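Local coordinates for protein alginate lyase AlgAT5 (Defluviitalea, PDB 5ZQI) that probably depolymerises alginate by eliminative cleavage of its glycosidic bonds, as a polysaccharide lyase of family 7 with a beta-sandwich fold, at residues L57-L71 against Q81-V95. Numbering follows the deposited sequence.
Sequences LPSDILDLTNWKLTL and QPELDSYEHSEYFHV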
loop_
_atom_site.group_PDB
_atom_site.type_symbol
_atom_site.label_atom_id
_atom_site.label_comp_id
_atom_site.label_asym_id
_atom_site.label_seq_id
_atom_site.Cartn_x
_atom_site.Cartn_y
_atom_site.Cartn_z
ATOM N N LEU A 57 -5.882 14.460 12.300
ATOM C CA LEU A 57 -5.002 14.303 11.157
ATOM C C LEU A 57 -4.626 12.846 10.978
ATOM O O LEU A 57 -4.736 12.057 11.926
ATOM C CB LEU A 57 -3.713 15.112 11.342
ATOM C CG LEU A 57 -3.914 16.611 11.438
ATOM C CD1 LEU A 57 -2.638 17.275 11.894
ATOM C CD2 LEU A 57 -4.362 17.138 10.090
ATOM N N PRO A 58 -4.210 12.425 9.786
ATOM C CA PRO A 58 -3.798 11.014 9.631
ATOM C C PRO A 58 -2.781 10.549 10.669
ATOM O O PRO A 58 -2.819 9.384 11.099
ATOM C CB PRO A 58 -3.251 10.985 8.195
ATOM C CG PRO A 58 -4.141 12.044 7.489
ATOM C CD PRO A 58 -4.222 13.158 8.501
ATOM N N SER A 59 -1.868 11.425 11.075
ATOM C CA SER A 59 -0.870 11.117 12.088
ATOM C C SER A 59 -1.457 10.848 13.472
ATOM O O SER A 59 -0.740 10.295 14.310
ATOM C CB SER A 59 0.117 12.266 12.171
ATOM O OG SER A 59 -0.517 13.460 12.612
ATOM N N ASP A 60 -2.723 11.178 13.708
ATOM C CA ASP A 60 -3.418 10.842 14.944
ATOM C C ASP A 60 -4.019 9.440 14.918
ATOM O O ASP A 60 -4.363 8.906 15.976
ATOM C CB ASP A 60 -4.569 11.828 15.202
ATOM C CG ASP A 60 -4.098 13.255 15.463
ATOM O OD1 ASP A 60 -3.214 13.454 16.327
ATOM O OD2 ASP A 60 -4.634 14.173 14.805
ATOM N N ILE A 61 -4.192 8.859 13.734
ATOM C CA ILE A 61 -4.809 7.546 13.555
ATOM C C ILE A 61 -3.760 6.466 13.386
ATOM O O ILE A 61 -3.855 5.395 13.983
ATOM C CB ILE A 61 -5.767 7.565 12.337
ATOM C CG1 ILE A 61 -6.836 8.644 12.504
ATOM C CG2 ILE A 61 -6.352 6.154 12.126
ATOM C CD1 ILE A 61 -7.738 8.413 13.646
ATOM N N LEU A 62 -2.762 6.740 12.546
ATOM C CA LEU A 62 -1.682 5.818 12.236
ATOM C C LEU A 62 -0.372 6.416 12.727
ATOM O O LEU A 62 -0.213 7.639 12.760
ATOM C CB LEU A 62 -1.592 5.564 10.728
ATOM C CG LEU A 62 -2.867 5.066 10.058
ATOM C CD1 LEU A 62 -2.545 4.965 8.531
ATOM C CD2 LEU A 62 -3.396 3.797 10.607
ATOM N N ASP A 63 0.552 5.544 13.141
ATOM C CA ASP A 63 1.897 5.970 13.545
ATOM C C ASP A 63 2.679 6.219 12.266
ATOM O O ASP A 63 3.140 5.267 11.628
ATOM C CB ASP A 63 2.580 4.911 14.397
ATOM C CG ASP A 63 3.963 5.314 14.833
ATOM O OD1 ASP A 63 4.417 6.408 14.448
ATOM O OD2 ASP A 63 4.610 4.511 15.555
ATOM N N LEU A 64 2.838 7.489 11.887
ATOM C CA LEU A 64 3.478 7.833 10.625
ATOM C C LEU A 64 4.956 8.152 10.763
ATOM O O LEU A 64 5.595 8.565 9.781
ATOM C CB LEU A 64 2.736 8.982 9.954
ATOM C CG LEU A 64 1.292 8.693 9.545
ATOM C CD1 LEU A 64 0.674 10.010 8.952
ATOM C CD2 LEU A 64 1.170 7.546 8.577
ATOM N N THR A 65 5.526 7.936 11.945
ATOM C CA THR A 65 6.906 8.291 12.229
ATOM C C THR A 65 7.870 7.810 11.154
ATOM O O THR A 65 8.728 8.570 10.696
ATOM C CB THR A 65 7.297 7.712 13.584
ATOM O OG1 THR A 65 6.395 8.184 14.599
ATOM C CG2 THR A 65 8.739 8.085 13.958
ATOM N N ASN A 66 7.799 6.536 10.794
ATOM C CA ASN A 66 8.765 5.910 9.900
ATOM C C ASN A 66 8.122 5.620 8.551
ATOM O O ASN A 66 8.267 4.534 7.989
ATOM C CB ASN A 66 9.335 4.642 10.531
ATOM C CG ASN A 66 10.479 4.930 11.450
ATOM O OD1 ASN A 66 11.171 5.945 11.303
ATOM N ND2 ASN A 66 10.680 4.057 12.424
ATOM N N TRP A 67 7.457 6.636 8.006
ATOM C CA TRP A 67 6.923 6.568 6.665
ATOM C C TRP A 67 7.153 7.904 5.974
ATOM O O TRP A 67 7.313 8.932 6.615
ATOM C CB TRP A 67 5.427 6.276 6.673
ATOM C CG TRP A 67 4.945 4.944 7.232
ATOM C CD1 TRP A 67 4.444 4.706 8.472
ATOM C CD2 TRP A 67 4.915 3.694 6.539
ATOM N NE1 TRP A 67 4.086 3.385 8.587
ATOM C CE2 TRP A 67 4.356 2.742 7.408
ATOM C CE3 TRP A 67 5.280 3.297 5.251
ATOM C CZ2 TRP A 67 4.198 1.425 7.052
ATOM C CZ3 TRP A 67 5.121 1.977 4.890
ATOM C CH2 TRP A 67 4.559 1.058 5.776
ATOM N N LYS A 68 7.129 7.886 4.642
ATOM C CA LYS A 68 6.961 9.085 3.826
ATOM C C LYS A 68 5.825 8.823 2.850
ATOM O O LYS A 68 5.537 7.662 2.526
ATOM C CB LYS A 68 8.242 9.488 3.105
ATOM C CG LYS A 68 8.766 8.578 2.069
ATOM C CD LYS A 68 9.950 9.240 1.318
ATOM C CE LYS A 68 10.605 8.278 0.374
ATOM N NZ LYS A 68 11.687 8.957 -0.392
ATOM N N LEU A 69 5.161 9.892 2.413
ATOM C CA LEU A 69 3.971 9.794 1.571
ATOM C C LEU A 69 4.260 10.295 0.159
ATOM O O LEU A 69 4.828 11.378 0.007
ATOM C CB LEU A 69 2.828 10.612 2.170
ATOM C CG LEU A 69 1.528 10.675 1.369
ATOM C CD1 LEU A 69 0.792 9.368 1.377
ATOM C CD2 LEU A 69 0.638 11.797 1.947
ATOM N N THR A 70 3.862 9.516 -0.856
ATOM C CA THR A 70 3.815 9.991 -2.237
ATOM C C THR A 70 2.371 10.301 -2.624
ATOM O O THR A 70 1.469 9.494 -2.364
ATOM C CB THR A 70 4.404 8.981 -3.206
ATOM O OG1 THR A 70 5.754 8.685 -2.800
ATOM C CG2 THR A 70 4.371 9.533 -4.652
ATOM N N LEU A 71 2.154 11.478 -3.232
ATOM C CA LEU A 71 0.844 11.964 -3.632
ATOM C C LEU A 71 0.536 11.688 -5.092
ATOM O O LEU A 71 1.423 11.399 -5.904
ATOM C CB LEU A 71 0.776 13.475 -3.408
ATOM C CG LEU A 71 0.804 13.976 -1.965
ATOM C CD1 LEU A 71 1.004 15.497 -1.919
ATOM C CD2 LEU A 71 -0.418 13.584 -1.193
ATOM N N GLN A 81 8.621 13.282 6.900
ATOM C CA GLN A 81 8.708 13.827 8.235
ATOM C C GLN A 81 9.794 14.899 8.253
ATOM O O GLN A 81 10.825 14.760 7.584
ATOM C CB GLN A 81 9.038 12.724 9.239
ATOM C CG GLN A 81 7.880 11.721 9.439
ATOM C CD GLN A 81 6.690 12.267 10.215
ATOM O OE1 GLN A 81 6.705 13.394 10.674
ATOM N NE2 GLN A 81 5.638 11.485 10.306
ATOM N N PRO A 82 9.607 15.983 9.035
ATOM C CA PRO A 82 8.524 16.165 10.010
ATOM C C PRO A 82 7.225 16.761 9.480
ATOM O O PRO A 82 6.225 16.769 10.209
ATOM C CB PRO A 82 9.141 17.128 11.040
ATOM C CG PRO A 82 10.111 17.959 10.216
ATOM C CD PRO A 82 10.668 16.993 9.181
ATOM N N GLU A 83 7.222 17.249 8.235
ATOM C CA GLU A 83 6.004 17.834 7.693
ATOM C C GLU A 83 4.846 16.839 7.669
ATOM O O GLU A 83 3.700 17.231 7.883
ATOM C CB GLU A 83 6.271 18.368 6.293
ATOM C CG GLU A 83 7.188 19.555 6.251
ATOM C CD GLU A 83 8.702 19.201 6.289
ATOM O OE1 GLU A 83 9.046 17.992 6.145
ATOM O OE2 GLU A 83 9.516 20.141 6.436
ATOM N N LEU A 84 5.117 15.552 7.469
ATOM C CA LEU A 84 4.031 14.583 7.385
ATOM C C LEU A 84 3.225 14.517 8.677
ATOM O O LEU A 84 2.020 14.243 8.634
ATOM C CB LEU A 84 4.593 13.204 7.010
ATOM C CG LEU A 84 3.607 12.060 6.852
ATOM C CD1 LEU A 84 2.585 12.326 5.775
ATOM C CD2 LEU A 84 4.331 10.734 6.527
ATOM N N ASP A 85 3.848 14.789 9.824
ATOM C CA ASP A 85 3.120 14.740 11.086
ATOM C C ASP A 85 1.925 15.691 11.113
ATOM O O ASP A 85 0.958 15.442 11.836
ATOM C CB ASP A 85 4.068 15.081 12.241
ATOM C CG ASP A 85 3.407 14.948 13.610
ATOM O OD1 ASP A 85 2.973 13.827 13.932
ATOM O OD2 ASP A 85 3.294 15.957 14.347
ATOM N N SER A 86 1.976 16.799 10.382
ATOM C CA SER A 86 0.883 17.765 10.398
ATOM C C SER A 86 0.159 17.864 9.057
ATOM O O SER A 86 -0.623 18.803 8.852
ATOM C CB SER A 86 1.404 19.148 10.824
ATOM O OG SER A 86 2.354 19.632 9.893
ATOM N N TYR A 87 0.385 16.920 8.157
ATOM C CA TYR A 87 -0.119 17.009 6.788
ATOM C C TYR A 87 -1.463 16.297 6.612
ATOM O O TYR A 87 -1.680 15.184 7.119
ATOM C CB TYR A 87 0.896 16.410 5.805
ATOM C CG TYR A 87 0.442 16.518 4.363
ATOM C CD1 TYR A 87 0.601 17.701 3.643
ATOM C CD2 TYR A 87 -0.200 15.448 3.742
ATOM C CE1 TYR A 87 0.159 17.777 2.326
ATOM C CE2 TYR A 87 -0.648 15.531 2.418
ATOM C CZ TYR A 87 -0.502 16.708 1.747
ATOM O OH TYR A 87 -0.999 16.817 0.455
ATOM N N GLU A 88 -2.348 16.912 5.824
ATOM C CA GLU A 88 -3.509 16.210 5.284
ATOM C C GLU A 88 -3.813 16.821 3.917
ATOM O O GLU A 88 -3.359 17.924 3.590
ATOM C CB GLU A 88 -4.735 16.298 6.213
ATOM C CG GLU A 88 -5.300 17.679 6.375
ATOM C CD GLU A 88 -6.641 17.695 7.076
ATOM O OE1 GLU A 88 -6.966 18.716 7.749
ATOM O OE2 GLU A 88 -7.406 16.703 6.919
ATOM N N HIS A 89 -4.586 16.091 3.124
ATOM C CA HIS A 89 -5.168 16.593 1.887
ATOM C C HIS A 89 -6.629 16.173 1.874
ATOM O O HIS A 89 -6.923 14.972 1.899
ATOM C CB HIS A 89 -4.448 16.053 0.670
ATOM C CG HIS A 89 -4.866 16.712 -0.598
ATOM N ND1 HIS A 89 -6.143 16.596 -1.116
ATOM C CD2 HIS A 89 -4.209 17.559 -1.426
ATOM C CE1 HIS A 89 -6.235 17.314 -2.214
ATOM N NE2 HIS A 89 -5.072 17.897 -2.430
ATOM N N SER A 90 -7.532 17.150 1.800
ATOM C CA SER A 90 -8.970 16.922 1.969
ATOM C C SER A 90 -9.528 15.895 0.987
ATOM O O SER A 90 -10.568 15.292 1.264
ATOM C CB SER A 90 -9.702 18.245 1.825
ATOM O OG SER A 90 -9.604 18.701 0.500
ATOM N N GLU A 91 -8.904 15.730 -0.177
ATOM C CA GLU A 91 -9.367 14.720 -1.127
ATOM C C GLU A 91 -8.564 13.428 -1.104
ATOM O O GLU A 91 -9.142 12.341 -1.245
ATOM C CB GLU A 91 -9.336 15.273 -2.554
ATOM C CG GLU A 91 -9.973 14.332 -3.586
ATOM C CD GLU A 91 -10.209 14.980 -4.921
ATOM O OE1 GLU A 91 -9.819 16.152 -5.104
ATOM O OE2 GLU A 91 -10.801 14.306 -5.796
ATOM N N TYR A 92 -7.246 13.504 -0.954
ATOM C CA TYR A 92 -6.405 12.337 -1.200
ATOM C C TYR A 92 -5.866 11.638 0.032
ATOM O O TYR A 92 -5.548 10.441 -0.078
ATOM C CB TYR A 92 -5.211 12.727 -2.117
ATOM C CG TYR A 92 -5.665 13.305 -3.439
ATOM C CD1 TYR A 92 -6.457 12.568 -4.304
ATOM C CD2 TYR A 92 -5.345 14.595 -3.798
ATOM C CE1 TYR A 92 -6.881 13.096 -5.499
ATOM C CE2 TYR A 92 -5.802 15.150 -4.965
ATOM C CZ TYR A 92 -6.561 14.410 -5.806
ATOM O OH TYR A 92 -6.970 14.981 -6.986
ATOM N N PHE A 93 -5.794 12.311 1.187
ATOM C CA PHE A 93 -5.088 11.750 2.359
ATOM C C PHE A 93 -5.614 12.413 3.632
ATOM O O PHE A 93 -5.151 13.483 4.021
ATOM C CB PHE A 93 -3.587 11.938 2.208
ATOM C CG PHE A 93 -2.747 11.440 3.375
ATOM C CD1 PHE A 93 -2.534 10.089 3.557
ATOM C CD2 PHE A 93 -2.152 12.333 4.261
ATOM C CE1 PHE A 93 -1.733 9.649 4.589
ATOM C CE2 PHE A 93 -1.368 11.901 5.293
ATOM C CZ PHE A 93 -1.140 10.533 5.455
ATOM N N HIS A 94 -6.601 11.799 4.217
ATOM C CA HIS A 94 -7.319 12.405 5.327
ATOM C C HIS A 94 -8.057 11.416 6.170
ATOM O O HIS A 94 -8.250 10.367 5.798
ATOM C CB HIS A 94 -8.311 13.457 4.738
ATOM C CG HIS A 94 -9.414 12.901 3.954
ATOM N ND1 HIS A 94 -9.323 12.666 2.625
ATOM C CD2 HIS A 94 -10.615 12.450 4.318
ATOM C CE1 HIS A 94 -10.438 12.120 2.203
ATOM N NE2 HIS A 94 -11.236 11.977 3.209
ATOM N N VAL A 95 -8.467 11.873 7.354
ATOM C CA VAL A 95 -9.230 10.994 8.236
ATOM C C VAL A 95 -10.677 10.908 7.757
ATOM O O VAL A 95 -11.282 11.912 7.341
ATOM C CB VAL A 95 -9.153 11.480 9.695
ATOM C CG1 VAL A 95 -9.966 10.581 10.639
ATOM C CG2 VAL A 95 -7.683 11.546 10.140
HETATM O O HOH W 1 -0.760 13.528 9.150
HETATM O O HOH W 2 9.495 10.616 6.227
#
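In the short, weakly bonded helical turn about 58-61, the CA of Pro-58 lies 5.6 Å from that of Val-95 and the CA of Ser-59 5.5 Å from that of Asp-85, but strands 67-70 and 93-95 share no backbone bonds. One water accepts from Ser-59 N and donates to Leu-84 O and Tyr-87 O; a second joins Trp-67 O to Gln-81 N. Ser-59 OG donates to Asp-85 O (2.6 Å). Bent at chi2 (-72°), Gln-81 sends NE2 to Leu-64 O (3.0 Å) from above the carbonyl plane, while Trp-67 N reaches that oxygen from the opposite face. In the beta-sandwich, strand 67-70 pairs with 78-79 and 120-127 in one sheet and 93-95 edges the other, so the apolar cluster bridges the two. There the Phe-93 ring is clamped: Leu-69 CD2 sits over its centre, 3.7 Å from the centroid, Pro-58 CG lies over the opposite face toward the rim, and Leu-64 CD1 meets the edge 4.0 Å from CZ. An alanine in place of Phe-93 is likely to open a gap between Leu-69 and Pro-58. Leu-84 sets CD1 against Leu-69 CB and CG against Leu-64 CD1, and Leu-71 CD1 approaches Tyr-87 OH at 3.4 Å.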